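PDB 3D0C: dihydrodipicolinate synthase from Oceanobacillus iheyensis HTE831, which probably catalyses the condensation of pyruvate with aspartate semialdehyde to 4-hydroxy-tetrahydrodipicolinate, an early step of lysine biosynthesis. Local coordinates for residues A[40-44]-A[45-49]; A[88-91]-A[92-96]; A[155-158]-A[159-162]; A[171-174]-A[175-178]; A[224-227]-A[228-232]. The protein carries 1 engineered substitution. One frame throughout, in Å; residues are numbered along the deposited sequence.

Contact 1 of 5, residues A[40-44]-A[45-49]; sequences EFLLQ and NGIEV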
loop_
_atom_site.group_PDB
_atom_site.type_symbol
_atom_site.label_atom_id
_atom_site.label_comp_id
_atom_site.label_asym_id
_atom_site.label_seq_id
_atom_site.Cartn_x
_atom_site.Cartn_y
_atom_site.Cartn_z
ATOM N N GLU A 40 19.653 -17.324 12.474
ATOM C CA GLU A 40 20.376 -18.050 13.522
ATOM C C GLU A 40 20.517 -17.167 14.760
ATOM O O GLU A 40 20.352 -17.624 15.890
ATOM C CB GLU A 40 21.776 -18.458 13.038
ATOM C CG GLU A 40 21.816 -19.661 12.107
ATOM C CD GLU A 40 21.110 -20.877 12.683
ATOM O OE1 GLU A 40 21.139 -21.061 13.918
ATOM O OE2 GLU A 40 20.535 -21.657 11.896
ATOM N N PHE A 41 20.833 -15.897 14.527
ATOM C CA PHE A 41 20.999 -14.920 15.595
ATOM C C PHE A 41 19.734 -14.836 16.435
ATOM O O PHE A 41 19.794 -14.829 17.666
ATOM C CB PHE A 41 21.302 -13.544 14.998
ATOM C CG PHE A 41 21.436 -12.452 16.019
ATOM C CD1 PHE A 41 22.641 -12.245 16.687
ATOM C CD2 PHE A 41 20.356 -11.625 16.315
ATOM C CE1 PHE A 41 22.768 -11.227 17.633
ATOM C CE2 PHE A 41 20.471 -10.605 17.258
ATOM C CZ PHE A 41 21.680 -10.404 17.920
ATOM N N LEU A 42 18.591 -14.753 15.758
ATOM C CA LEU A 42 17.301 -14.670 16.428
ATOM C C LEU A 42 17.011 -15.937 17.235
ATOM O O LEU A 42 16.571 -15.867 18.382
ATOM C CB LEU A 42 16.196 -14.439 15.394
ATOM C CG LEU A 42 16.205 -13.069 14.704
ATOM C CD1 LEU A 42 15.264 -13.081 13.504
ATOM C CD2 LEU A 42 15.794 -11.994 15.710
ATOM N N LEU A 43 17.260 -17.098 16.641
ATOM C CA LEU A 43 17.007 -18.350 17.339
ATOM C C LEU A 43 17.939 -18.541 18.533
ATOM O O LEU A 43 17.517 -19.009 19.586
ATOM C CB LEU A 43 17.154 -19.533 16.377
ATOM C CG LEU A 43 16.109 -19.623 15.260
ATOM C CD1 LEU A 43 16.490 -20.717 14.281
ATOM C CD2 LEU A 43 14.735 -19.899 15.866
ATOM N N GLN A 44 19.205 -18.177 18.369
ATOM C CA GLN A 44 20.182 -18.329 19.440
ATOM C C GLN A 44 19.839 -17.431 20.617
ATOM O O GLN A 44 20.221 -17.705 21.753
ATOM C CB GLN A 44 21.588 -17.993 18.926
ATOM C CG GLN A 44 22.658 -17.933 20.010
ATOM C CD GLN A 44 22.713 -19.195 20.860
ATOM O OE1 GLN A 44 22.886 -20.303 20.345
ATOM N NE2 GLN A 44 22.571 -19.030 22.174
ATOM N N ASN A 45 19.110 -16.357 20.338
ATOM C CA ASN A 45 18.730 -15.423 21.378
ATOM C C ASN A 45 17.339 -15.647 21.962
ATOM O O ASN A 45 16.800 -14.778 22.641
ATOM C CB ASN A 45 18.894 -13.999 20.852
ATOM C CG ASN A 45 20.351 -13.581 20.795
ATOM O OD1 ASN A 45 20.969 -13.339 21.827
ATOM N ND2 ASN A 45 20.912 -13.513 19.594
ATOM N N GLY A 46 16.764 -16.815 21.697
ATOM C CA GLY A 46 15.464 -17.145 22.258
ATOM C C GLY A 46 14.178 -16.928 21.476
ATOM O O GLY A 46 13.111 -17.312 21.960
ATOM N N ILE A 47 14.237 -16.334 20.292
ATOM C CA ILE A 47 12.997 -16.111 19.545
ATOM C C ILE A 47 12.243 -17.418 19.297
ATOM O O ILE A 47 12.803 -18.365 18.751
ATOM C CB ILE A 47 13.259 -15.435 18.192
ATOM C CG1 ILE A 47 13.916 -14.069 18.404
ATOM C CG2 ILE A 47 11.951 -15.316 17.426
ATOM C CD1 ILE A 47 13.051 -13.062 19.144
ATOM N N GLU A 48 10.971 -17.449 19.697
ATOM C CA GLU A 48 10.106 -18.626 19.546
ATOM C C GLU A 48 9.176 -18.534 18.339
ATOM O O GLU A 48 8.626 -19.542 17.883
ATOM C CB GLU A 48 9.250 -18.810 20.806
ATOM C CG GLU A 48 10.051 -19.087 22.072
ATOM C CD GLU A 48 9.201 -19.068 23.332
ATOM O OE1 GLU A 48 7.976 -19.314 23.244
ATOM O OE2 GLU A 48 9.766 -18.820 24.417
ATOM N N VAL A 49 8.983 -17.311 17.853
ATOM C CA VAL A 49 8.127 -17.045 16.706
ATOM C C VAL A 49 8.884 -16.108 15.768
ATOM O O VAL A 49 9.312 -15.020 16.157
ATOM C CB VAL A 49 6.801 -16.389 17.153
ATOM C CG1 VAL A 49 5.915 -16.091 15.943
ATOM C CG2 VAL A 49 6.084 -17.307 18.119
HETATM O O HOH W 1 15.006 -19.892 20.011
#
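Phe41 sets its CG anti to the backbone N (chi1 178°), while Asn45, one helical turn later, folds its amide back beside its own backbone N (chi1 -75°); the two torsions together bring the amide nitrogen over the ring. The setting is a Schellman motif, a classic way of ending an alpha-helix, here closing helix 32-44 of a TIM barrel just ahead of strand 49-50. Asn45 ND2 lies 3.4 Å above the plane of the Phe41 ring, over its centre, with the ring and amide planes 55° apart. The same nitrogen makes a short hydrogen bond of 2.6 Å to Phe41 O, a carbonyl to which Asn45 N offers only a weak one. Two backbone bonds define the motif: Gly46 N to Leu43 O at 3.1 Å, and Ile47 N to Leu42 O, also at 3.1 Å. Gly46 is the C-prime residue, and at its positive phi a CB would be pressed against Asn45 O. The reversal of the chain brings Ile47 back onto the helix, where its CG1 rests 3.8 Å from Leu42 CB, an apolar contact across the turn. Beyond it Ile47 leans on Phe224 of helix 220-232, and Asn45 packs on Pro220. A water finishes the cap, donating to Leu43 O at 2.7 Å and to Ile47 O at 3.0 Å.

Contact 2 of 5, residues A[88-91]-A[92-96]; sequences IGYS and VDTAI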
loop_
_atom_site.group_PDB
_atom_site.type_symbol
_atom_site.label_atom_id
_atom_site.label_comp_id
_atom_site.label_asym_id
_atom_site.label_seq_id
_atom_site.Cartn_x
_atom_site.Cartn_y
_atom_site.Cartn_z
ATOM N N ILE A 88 1.976 -12.631 3.812
ATOM C CA ILE A 88 1.391 -12.647 2.477
ATOM C C ILE A 88 0.569 -11.373 2.270
ATOM O O ILE A 88 0.166 -10.717 3.233
ATOM C CB ILE A 88 0.470 -13.886 2.271
ATOM C CG1 ILE A 88 -0.672 -13.875 3.291
ATOM C CG2 ILE A 88 1.287 -15.172 2.432
ATOM C CD1 ILE A 88 -1.675 -15.009 3.112
ATOM N N GLY A 89 0.332 -11.027 1.010
ATOM C CA GLY A 89 -0.431 -9.835 0.705
ATOM C C GLY A 89 -0.842 -9.767 -0.758
ATOM O O GLY A 89 -0.865 -10.783 -1.458
ATOM N N TYR A 90 -1.184 -8.561 -1.197
ATOM C CA TYR A 90 -1.599 -8.283 -2.564
ATOM C C TYR A 90 -3.035 -8.740 -2.829
ATOM O O TYR A 90 -3.840 -8.843 -1.894
ATOM C CB TYR A 90 -0.610 -8.928 -3.547
ATOM C CG TYR A 90 0.828 -8.453 -3.365
ATOM C CD1 TYR A 90 1.154 -7.099 -3.472
ATOM C CD2 TYR A 90 1.866 -9.359 -3.105
ATOM C CE1 TYR A 90 2.482 -6.652 -3.331
ATOM C CE2 TYR A 90 3.197 -8.923 -2.964
ATOM C CZ TYR A 90 3.497 -7.573 -3.080
ATOM O OH TYR A 90 4.807 -7.150 -2.966
ATOM N N SER A 91 -3.362 -8.992 -4.094
ATOM C CA SER A 91 -4.716 -9.420 -4.469
ATOM C C SER A 91 -5.059 -10.768 -3.824
ATOM O O SER A 91 -4.167 -11.526 -3.454
ATOM C CB SER A 91 -4.826 -9.536 -5.988
ATOM O OG SER A 91 -4.209 -10.731 -6.453
ATOM N N VAL A 92 -6.346 -11.079 -3.713
ATOM C CA VAL A 92 -6.755 -12.327 -3.085
ATOM C C VAL A 92 -6.033 -13.560 -3.625
ATOM O O VAL A 92 -5.524 -14.364 -2.844
ATOM C CB VAL A 92 -8.282 -12.545 -3.205
ATOM C CG1 VAL A 92 -8.658 -13.904 -2.629
ATOM C CG2 VAL A 92 -9.015 -11.440 -2.455
ATOM N N ASP A 93 -5.994 -13.711 -4.948
ATOM C CA ASP A 93 -5.346 -14.862 -5.575
ATOM C C ASP A 93 -3.839 -14.873 -5.367
ATOM O O ASP A 93 -3.220 -15.935 -5.258
ATOM C CB ASP A 93 -5.658 -14.886 -7.077
ATOM C CG ASP A 93 -7.074 -15.361 -7.375
ATOM O OD1 ASP A 93 -7.867 -15.517 -6.426
ATOM O OD2 ASP A 93 -7.389 -15.570 -8.563
ATOM N N THR A 94 -3.245 -13.690 -5.329
ATOM C CA THR A 94 -1.805 -13.588 -5.130
ATOM C C THR A 94 -1.458 -13.921 -3.678
ATOM O O THR A 94 -0.427 -14.534 -3.401
ATOM C CB THR A 94 -1.317 -12.181 -5.486
ATOM O OG1 THR A 94 -1.670 -11.902 -6.846
ATOM C CG2 THR A 94 0.203 -12.072 -5.334
ATOM N N ALA A 95 -2.327 -13.527 -2.751
ATOM C CA ALA A 95 -2.101 -13.804 -1.338
ATOM C C ALA A 95 -2.143 -15.314 -1.152
ATOM O O ALA A 95 -1.280 -15.892 -0.491
ATOM C CB ALA A 95 -3.185 -13.118 -0.464
ATOM N N ILE A 96 -3.142 -15.949 -1.762
ATOM C CA ILE A 96 -3.300 -17.396 -1.674
ATOM C C ILE A 96 -2.087 -18.088 -2.295
ATOM O O ILE A 96 -1.575 -19.072 -1.753
ATOM C CB ILE A 96 -4.602 -17.844 -2.382
ATOM C CG1 ILE A 96 -5.808 -17.314 -1.596
ATOM C CG2 ILE A 96 -4.648 -19.371 -2.493
ATOM C CD1 ILE A 96 -7.159 -17.542 -2.265
HETATM O O HOH W 2 -6.733 -11.805 -7.245
#
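Ser91 and Thr94 face each other hydroxyl to hydroxyl at the start of helix 92-104, with Ser91 in the N-cap position. Their OG and OG1 are 2.8 Å apart in a hydrogen bond that either could donate. Thr94 works in two directions: its OG1 stands anti to the carbonyl carbon (chi1 -58°) and meets the serine, while its CG2, anti to the backbone N, lies 3.7 Å from Tyr90 CB. Tyr90 and Thr94 cross obliquely there, at the base of the tyrosine, whose ring leads away. That ring runs on to meet Phe59 and Tyr60 of its own chain, and also Tyr90 of the second subunit, so the cap borders the dimer interface. Replacing Thr94 by an alanine would probably leave Ser91 OG without this hydroxyl partner and open a gap beside Tyr90. Behind the cap, Ala95 N bonds to Ser91 O at 2.8 Å in the first turn of the helix, and Ala95 CB rests 3.4 Å from Gly89 O. A water hydrogen-bonded to Ser91 OG at 2.9 Å accepts from Asp93 N, so the polar links here are neutral: two hydroxyls paired with each other and a water taking a helix N-H.

Contact 3 of 5, residues A[155-158]-A[159-162]; sequences KELA and PLDK
Ala158 and Pro159 form the tight part of this turn, at the end of helix 152-157 and leading toward strand 163-168. Ala158 CB lies only 3.4 Å from Pro159 CD, closer than carbons usually come, a crowding that comes with the Ala-Pro peptide link. The same CD meets two carbonyls of the final helical turn, at 3.4 Å from Lys155 O and 3.5 Å from Glu156 O. A proline nitrogen has no hydrogen to give, so Lys155 O finds a ring carbon where an ordinary helix would offer an N-H. The chain instead closes a type I beta turn from Leu157 to Leu160, held by Leu160 N to Leu157 O at 2.9 Å with an N-H...O angle of 161°. The side chain of Leu160 bends over the same carbonyl, its CG 3.3 Å from Leu157 O. The leucine ends meet more loosely, with Leu157 CD2 and Leu160 CD1 4.0 Å apart. On the solvent side Pro159, Lys155 and Glu156 are exposed. Inward, Leu157 packs on Val126 and Tyr129 of helix 122-135, and Ala158 on Val183 and Val189. The turn then passes to Lys162, whose backbone bonds to Ser140 of strand 140-144, joining the turn to the wall of the barrel.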
loop_
_atom_site.group_PDB
_atom_site.type_symbol
_atom_site.label_atom_id
_atom_site.label_comp_id
_atom_site.label_asym_id
_atom_site.label_seq_id
_atom_site.Cartn_x
_atom_site.Cartn_y
_atom_site.Cartn_z
ATOM N N LYS A 155 -14.137 -8.789 14.956
ATOM C CA LYS A 155 -15.193 -9.498 15.683
ATOM C C LYS A 155 -15.914 -10.500 14.786
ATOM O O LYS A 155 -16.190 -11.634 15.190
ATOM C CB LYS A 155 -16.194 -8.489 16.261
ATOM C CG LYS A 155 -15.586 -7.585 17.335
ATOM C CD LYS A 155 -16.499 -6.426 17.726
ATOM C CE LYS A 155 -17.824 -6.902 18.295
ATOM N NZ LYS A 155 -18.655 -5.744 18.739
ATOM N N GLU A 156 -16.206 -10.069 13.566
ATOM C CA GLU A 156 -16.875 -10.903 12.574
ATOM C C GLU A 156 -16.062 -12.149 12.208
ATOM O O GLU A 156 -16.610 -13.243 12.055
ATOM C CB GLU A 156 -17.124 -10.080 11.308
ATOM C CG GLU A 156 -17.420 -10.900 10.074
ATOM C CD GLU A 156 -18.897 -11.121 9.869
ATOM O OE1 GLU A 156 -19.563 -11.598 10.813
ATOM O OE2 GLU A 156 -19.391 -10.817 8.761
ATOM N N LEU A 157 -14.752 -11.983 12.078
ATOM C CA LEU A 157 -13.870 -13.081 11.691
ATOM C C LEU A 157 -13.343 -13.983 12.805
ATOM O O LEU A 157 -12.993 -15.140 12.557
ATOM C CB LEU A 157 -12.677 -12.517 10.921
ATOM C CG LEU A 157 -13.000 -11.740 9.644
ATOM C CD1 LEU A 157 -11.754 -11.012 9.169
ATOM C CD2 LEU A 157 -13.514 -12.696 8.583
ATOM N N ALA A 158 -13.279 -13.453 14.024
ATOM C CA ALA A 158 -12.754 -14.195 15.170
ATOM C C ALA A 158 -13.197 -15.657 15.298
ATOM O O ALA A 158 -12.388 -16.521 15.627
ATOM C CB ALA A 158 -13.070 -13.446 16.455
ATOM N N PRO A 159 -14.483 -15.951 15.048
ATOM C CA PRO A 159 -15.006 -17.318 15.146
ATOM C C PRO A 159 -14.340 -18.358 14.251
ATOM O O PRO A 159 -14.427 -19.562 14.520
ATOM C CB PRO A 159 -16.485 -17.141 14.806
ATOM C CG PRO A 159 -16.781 -15.800 15.353
ATOM C CD PRO A 159 -15.589 -14.999 14.856
ATOM N N LEU A 160 -13.699 -17.901 13.178
ATOM C CA LEU A 160 -13.033 -18.815 12.256
ATOM C C LEU A 160 -11.902 -19.548 12.947
ATOM O O LEU A 160 -10.983 -18.919 13.468
ATOM C CB LEU A 160 -12.471 -18.059 11.050
ATOM C CG LEU A 160 -13.469 -17.312 10.159
ATOM C CD1 LEU A 160 -12.730 -16.579 9.050
ATOM C CD2 LEU A 160 -14.468 -18.301 9.573
ATOM N N ASP A 161 -11.965 -20.874 12.944
ATOM C CA ASP A 161 -10.925 -21.678 13.568
ATOM C C ASP A 161 -9.522 -21.303 13.095
ATOM O O ASP A 161 -8.594 -21.202 13.905
ATOM C CB ASP A 161 -11.171 -23.162 13.291
ATOM C CG ASP A 161 -12.169 -23.772 14.252
ATOM O OD1 ASP A 161 -11.920 -23.690 15.475
ATOM O OD2 ASP A 161 -13.196 -24.326 13.796
ATOM N N LYS A 162 -9.368 -21.078 11.793
ATOM C CA LYS A 162 -8.057 -20.744 11.239
ATOM C C LYS A 162 -7.515 -19.379 11.651
ATOM O O LYS A 162 -6.302 -19.168 11.599
ATOM C CB LYS A 162 -8.082 -20.842 9.713
ATOM C CG LYS A 162 -8.316 -22.250 9.194
ATOM C CD LYS A 162 -8.359 -22.254 7.677
ATOM C CE LYS A 162 -8.768 -23.615 7.156
ATOM N NZ LYS A 162 -8.660 -23.730 5.677
#

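Contact 4 of 5, residues A[171-174]-A[175-178]; sequences NDIQ and RVTQ
Asp172 caps the helix that Arg175 continues, standing at the N-cap of helix 173-182, the helical link of the beta-alpha-beta crossover from strand 163-168 to strand 190-193. With CG anti to the backbone N (chi1 -180°), its carboxylate folds over the first turn, and OD1 accepts from Arg175 N at 3.0 Å. That donor comes from above the carboxylate plane, 62° out of it, and Gln174 N adds a weak bond to the same oxygen. OD2 lies against the aliphatic part of Arg175, 3.4 Å from its CD, while the guanidinium turns elsewhere, to Asp151 and to the carbonyls of Ala147 and Leu149. A water bridges the two ends, donating to OD2 of Asp172 at 2.7 Å and accepting weakly from Arg175 NH1. An alanine in place of Asp172 would probably leave the N-H of Arg175 without its capping acceptor and the water without one anchor. The next residue, Ile173, offers one carbonyl to two donors: Thr177 N, and Thr177 OG1 at 2.8 Å, nearly in line with the C=O bond. Its CD1 also presses on Val176 CG1 at 3.5 Å. Gln174 completes the first segment, its O taking Gln178 N at 3.0 Å, while the extended Gln178 side chain passes the same oxygen, its CG 3.2 Å from Gln174 O.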
loop_
_atom_site.group_PDB
_atom_site.type_symbol
_atom_site.label_atom_id
_atom_site.label_comp_id
_atom_site.label_asym_id
_atom_site.label_seq_id
_atom_site.Cartn_x
_atom_site.Cartn_y
_atom_site.Cartn_z
ATOM N N ASN A 171 -2.645 2.314 17.367
ATOM C CA ASN A 171 -2.301 2.789 18.704
ATOM C C ASN A 171 -3.382 3.605 19.398
ATOM O O ASN A 171 -3.163 4.734 19.839
ATOM C CB ASN A 171 -0.968 3.544 18.674
ATOM C CG ASN A 171 0.198 2.628 18.331
ATOM O OD1 ASN A 171 0.221 1.458 18.733
ATOM N ND2 ASN A 171 1.172 3.152 17.595
ATOM N N ASP A 172 -4.557 2.996 19.510
ATOM C CA ASP A 172 -5.710 3.611 20.158
ATOM C C ASP A 172 -6.016 2.659 21.307
ATOM O O ASP A 172 -6.656 1.622 21.116
ATOM C CB ASP A 172 -6.879 3.673 19.171
ATOM C CG ASP A 172 -8.125 4.313 19.762
ATOM O OD1 ASP A 172 -8.364 4.158 20.978
ATOM O OD2 ASP A 172 -8.883 4.952 18.997
ATOM N N ILE A 173 -5.550 3.018 22.501
ATOM C CA ILE A 173 -5.722 2.167 23.665
ATOM C C ILE A 173 -7.175 1.919 24.033
ATOM O O ILE A 173 -7.481 0.886 24.634
ATOM C CB ILE A 173 -4.932 2.721 24.890
ATOM C CG1 ILE A 173 -4.634 1.579 25.851
ATOM C CG2 ILE A 173 -5.706 3.822 25.593
ATOM C CD1 ILE A 173 -3.619 0.604 25.312
ATOM N N GLN A 174 -8.073 2.841 23.684
ATOM C CA GLN A 174 -9.490 2.630 23.982
ATOM C C GLN A 174 -9.994 1.487 23.089
ATOM O O GLN A 174 -10.659 0.562 23.557
ATOM C CB GLN A 174 -10.309 3.889 23.686
ATOM C CG GLN A 174 -9.953 5.132 24.502
ATOM C CD GLN A 174 -10.324 5.017 25.974
ATOM O OE1 GLN A 174 -11.228 4.265 26.346
ATOM N NE2 GLN A 174 -9.637 5.781 26.817
ATOM N N ARG A 175 -9.681 1.566 21.797
ATOM C CA ARG A 175 -10.104 0.550 20.839
ATOM C C ARG A 175 -9.513 -0.823 21.116
ATOM O O ARG A 175 -10.207 -1.834 20.998
ATOM C CB ARG A 175 -9.735 0.956 19.405
ATOM C CG ARG A 175 -10.666 1.984 18.798
ATOM C CD ARG A 175 -10.328 2.298 17.345
ATOM N NE ARG A 175 -10.495 1.153 16.451
ATOM C CZ ARG A 175 -10.511 1.245 15.123
ATOM N NH1 ARG A 175 -10.374 2.430 14.542
ATOM N NH2 ARG A 175 -10.661 0.162 14.375
ATOM N N VAL A 176 -8.231 -0.871 21.473
ATOM C CA VAL A 176 -7.614 -2.159 21.724
ATOM C C VAL A 176 -8.261 -2.841 22.910
ATOM O O VAL A 176 -8.465 -4.056 22.899
ATOM C CB VAL A 176 -6.083 -2.050 21.962
ATOM C CG1 VAL A 176 -5.779 -1.271 23.227
ATOM C CG2 VAL A 176 -5.494 -3.448 22.043
ATOM N N THR A 177 -8.601 -2.059 23.930
ATOM C CA THR A 177 -9.247 -2.616 25.115
ATOM C C THR A 177 -10.646 -3.121 24.753
ATOM O O THR A 177 -11.045 -4.209 25.158
ATOM C CB THR A 177 -9.354 -1.556 26.231
ATOM O OG1 THR A 177 -8.040 -1.078 26.554
ATOM C CG2 THR A 177 -9.993 -2.149 27.483
ATOM N N GLN A 178 -11.388 -2.331 23.986
ATOM C CA GLN A 178 -12.734 -2.726 23.586
ATOM C C GLN A 178 -12.777 -4.025 22.773
ATOM O O GLN A 178 -13.477 -4.974 23.141
ATOM C CB GLN A 178 -13.387 -1.617 22.772
ATOM C CG GLN A 178 -13.695 -0.356 23.556
ATOM C CD GLN A 178 -13.933 0.827 22.636
ATOM O OE1 GLN A 178 -14.331 0.656 21.479
ATOM N NE2 GLN A 178 -13.699 2.031 23.142
HETATM O O HOH W 3 -8.865 5.040 16.318
#

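Contact 5 of 5, residues A[224-227]-A[228-232]; sequences FALL and EALEE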
loop_
_atom_site.group_PDB
_atom_site.type_symbol
_atom_site.label_atom_id
_atom_site.label_comp_id
_atom_site.label_asym_id
_atom_site.label_seq_id
_atom_site.Cartn_x
_atom_site.Cartn_y
_atom_site.Cartn_z
ATOM N N PHE A 224 13.704 -9.080 25.346
ATOM C CA PHE A 224 13.313 -10.175 26.225
ATOM C C PHE A 224 13.258 -9.744 27.683
ATOM O O PHE A 224 12.549 -10.353 28.481
ATOM C CB PHE A 224 14.250 -11.373 26.053
ATOM C CG PHE A 224 13.805 -12.331 24.984
ATOM C CD1 PHE A 224 12.717 -13.172 25.198
ATOM C CD2 PHE A 224 14.445 -12.359 23.752
ATOM C CE1 PHE A 224 12.275 -14.033 24.193
ATOM C CE2 PHE A 224 14.013 -13.212 22.743
ATOM C CZ PHE A 224 12.926 -14.049 22.963
ATOM N N ALA A 225 14.012 -8.703 28.027
ATOM C CA ALA A 225 13.988 -8.186 29.394
ATOM C C ALA A 225 12.601 -7.566 29.599
ATOM O O ALA A 225 11.987 -7.692 30.665
ATOM C CB ALA A 225 15.076 -7.136 29.582
ATOM N N LEU A 226 12.105 -6.907 28.555
ATOM C CA LEU A 226 10.784 -6.292 28.610
ATOM C C LEU A 226 9.707 -7.371 28.684
ATOM O O LEU A 226 8.753 -7.248 29.454
ATOM C CB LEU A 226 10.546 -5.410 27.376
ATOM C CG LEU A 226 9.151 -4.778 27.302
ATOM C CD1 LEU A 226 8.925 -3.928 28.540
ATOM C CD2 LEU A 226 9.018 -3.935 26.044
ATOM N N LEU A 227 9.846 -8.430 27.891
ATOM C CA LEU A 227 8.842 -9.491 27.930
ATOM C C LEU A 227 8.777 -10.122 29.318
ATOM O O LEU A 227 7.696 -10.314 29.872
ATOM C CB LEU A 227 9.143 -10.578 26.893
ATOM C CG LEU A 227 8.194 -11.787 26.942
ATOM C CD1 LEU A 227 6.773 -11.360 26.612
ATOM C CD2 LEU A 227 8.658 -12.843 25.962
ATOM N N GLU A 228 9.935 -10.442 29.889
ATOM C CA GLU A 228 9.947 -11.060 31.210
ATOM C C GLU A 228 9.312 -10.147 32.252
ATOM O O GLU A 228 8.510 -10.596 33.072
ATOM C CB GLU A 228 11.370 -11.410 31.639
ATOM C CG GLU A 228 11.413 -12.138 32.972
ATOM C CD GLU A 228 12.774 -12.728 33.277
ATOM O OE1 GLU A 228 13.745 -11.952 33.411
ATOM O OE2 GLU A 228 12.870 -13.971 33.380
ATOM N N ALA A 229 9.672 -8.870 32.212
ATOM C CA ALA A 229 9.127 -7.900 33.149
ATOM C C ALA A 229 7.603 -7.864 33.053
ATOM O O ALA A 229 6.914 -7.880 34.069
ATOM C CB ALA A 229 9.705 -6.518 32.868
ATOM N N LEU A 230 7.087 -7.813 31.829
ATOM C CA LEU A 230 5.643 -7.783 31.598
ATOM C C LEU A 230 4.951 -9.025 32.154
ATOM O O LEU A 230 3.903 -8.935 32.785
ATOM C CB LEU A 230 5.340 -7.669 30.097
ATOM C CG LEU A 230 5.614 -6.332 29.401
ATOM C CD1 LEU A 230 5.365 -6.479 27.902
ATOM C CD2 LEU A 230 4.717 -5.255 29.985
ATOM N N GLU A 231 5.538 -10.190 31.917
ATOM C CA GLU A 231 4.947 -11.432 32.393
ATOM C C GLU A 231 5.003 -11.551 33.914
ATOM O O GLU A 231 4.130 -12.163 34.525
ATOM C CB GLU A 231 5.639 -12.627 31.737
ATOM C CG GLU A 231 5.634 -12.549 30.218
ATOM C CD GLU A 231 6.220 -13.778 29.556
ATOM O OE1 GLU A 231 7.278 -14.253 30.020
ATOM O OE2 GLU A 231 5.627 -14.254 28.566
ATOM N N GLU A 232 6.024 -10.964 34.528
ATOM C CA GLU A 232 6.139 -11.024 35.978
ATOM C C GLU A 232 5.299 -9.941 36.650
ATOM O O GLU A 232 4.991 -10.030 37.840
ATOM C CB GLU A 232 7.595 -10.866 36.398
ATOM C CG GLU A 232 8.504 -11.948 35.865
ATOM C CD GLU A 232 9.900 -11.841 36.431
ATOM O OE1 GLU A 232 10.506 -10.753 36.317
ATOM O OE2 GLU A 232 10.390 -12.843 36.990
#
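Phe224 to Leu227 pass their carbonyl oxygens, one after another, to the amides of Glu228 to Glu231, giving four successive bonds of regular alpha-helix. Each runs about 3.0 Å, as from Glu228 N to Phe224 O, and the N-H...O angles stay between 161° and 167°. Upon this even backbone the side chains pair four residues apart. Leu226 and Leu230 touch lightly on the face packed against helices 235-257 and 196-206, with Leu226 CD1 4.2 Å from Leu230 CG. Leu227 meets a different kind of partner, the carboxylate end of Glu231. The methylene CG of the glutamate sits 3.1 Å from Leu227 O, and its extended chain crosses the leucine at a slant, putting OE2 3.7 Å from Leu227 CD1. Leu227 CG, anti to the backbone N (chi1 176°), is thereby placed 3.8 Å from Glu231 CD. Ala229 packs its CB on Lys237 and Ile238 of helix 235-257. Leu226 packs on Val241 of that helix and Leu230 on Ile238, while Leu227 and Leu230 also lean on Tyr204 of helix 196-206. With Glu228, Glu231 and Glu232 exposed and Leu226, Leu227 and Ala229 buried, this is an amphipathic helix, and following strand 210-213 it belongs to the outer layer of a TIM barrel.

All five contacts are local features of the helices and turns around one TIM barrel, spread along the chain in series. Only contacts 1 and 5 touch: Phe224 CE2 lies 3.2 Å from Asn45 O and Phe224 CZ 3.4 Å from Gly46 O, packing the Schellman end of helix 32-44 on helix 220-232. Contacts 3 and 4 come next, with nearest atoms about 6 Å apart, whereas contacts 2 and 5 lie on opposite sides of the chain's centre, their centres 35 Å apart. Several contacts approach the predicted site: side chain to side chain, Leu42 is about 9 Å from Thr56, predicted to bind pyruvate, Ile88 about 9 Å from Tyr143, and Val176 about 11 Å from Lys167.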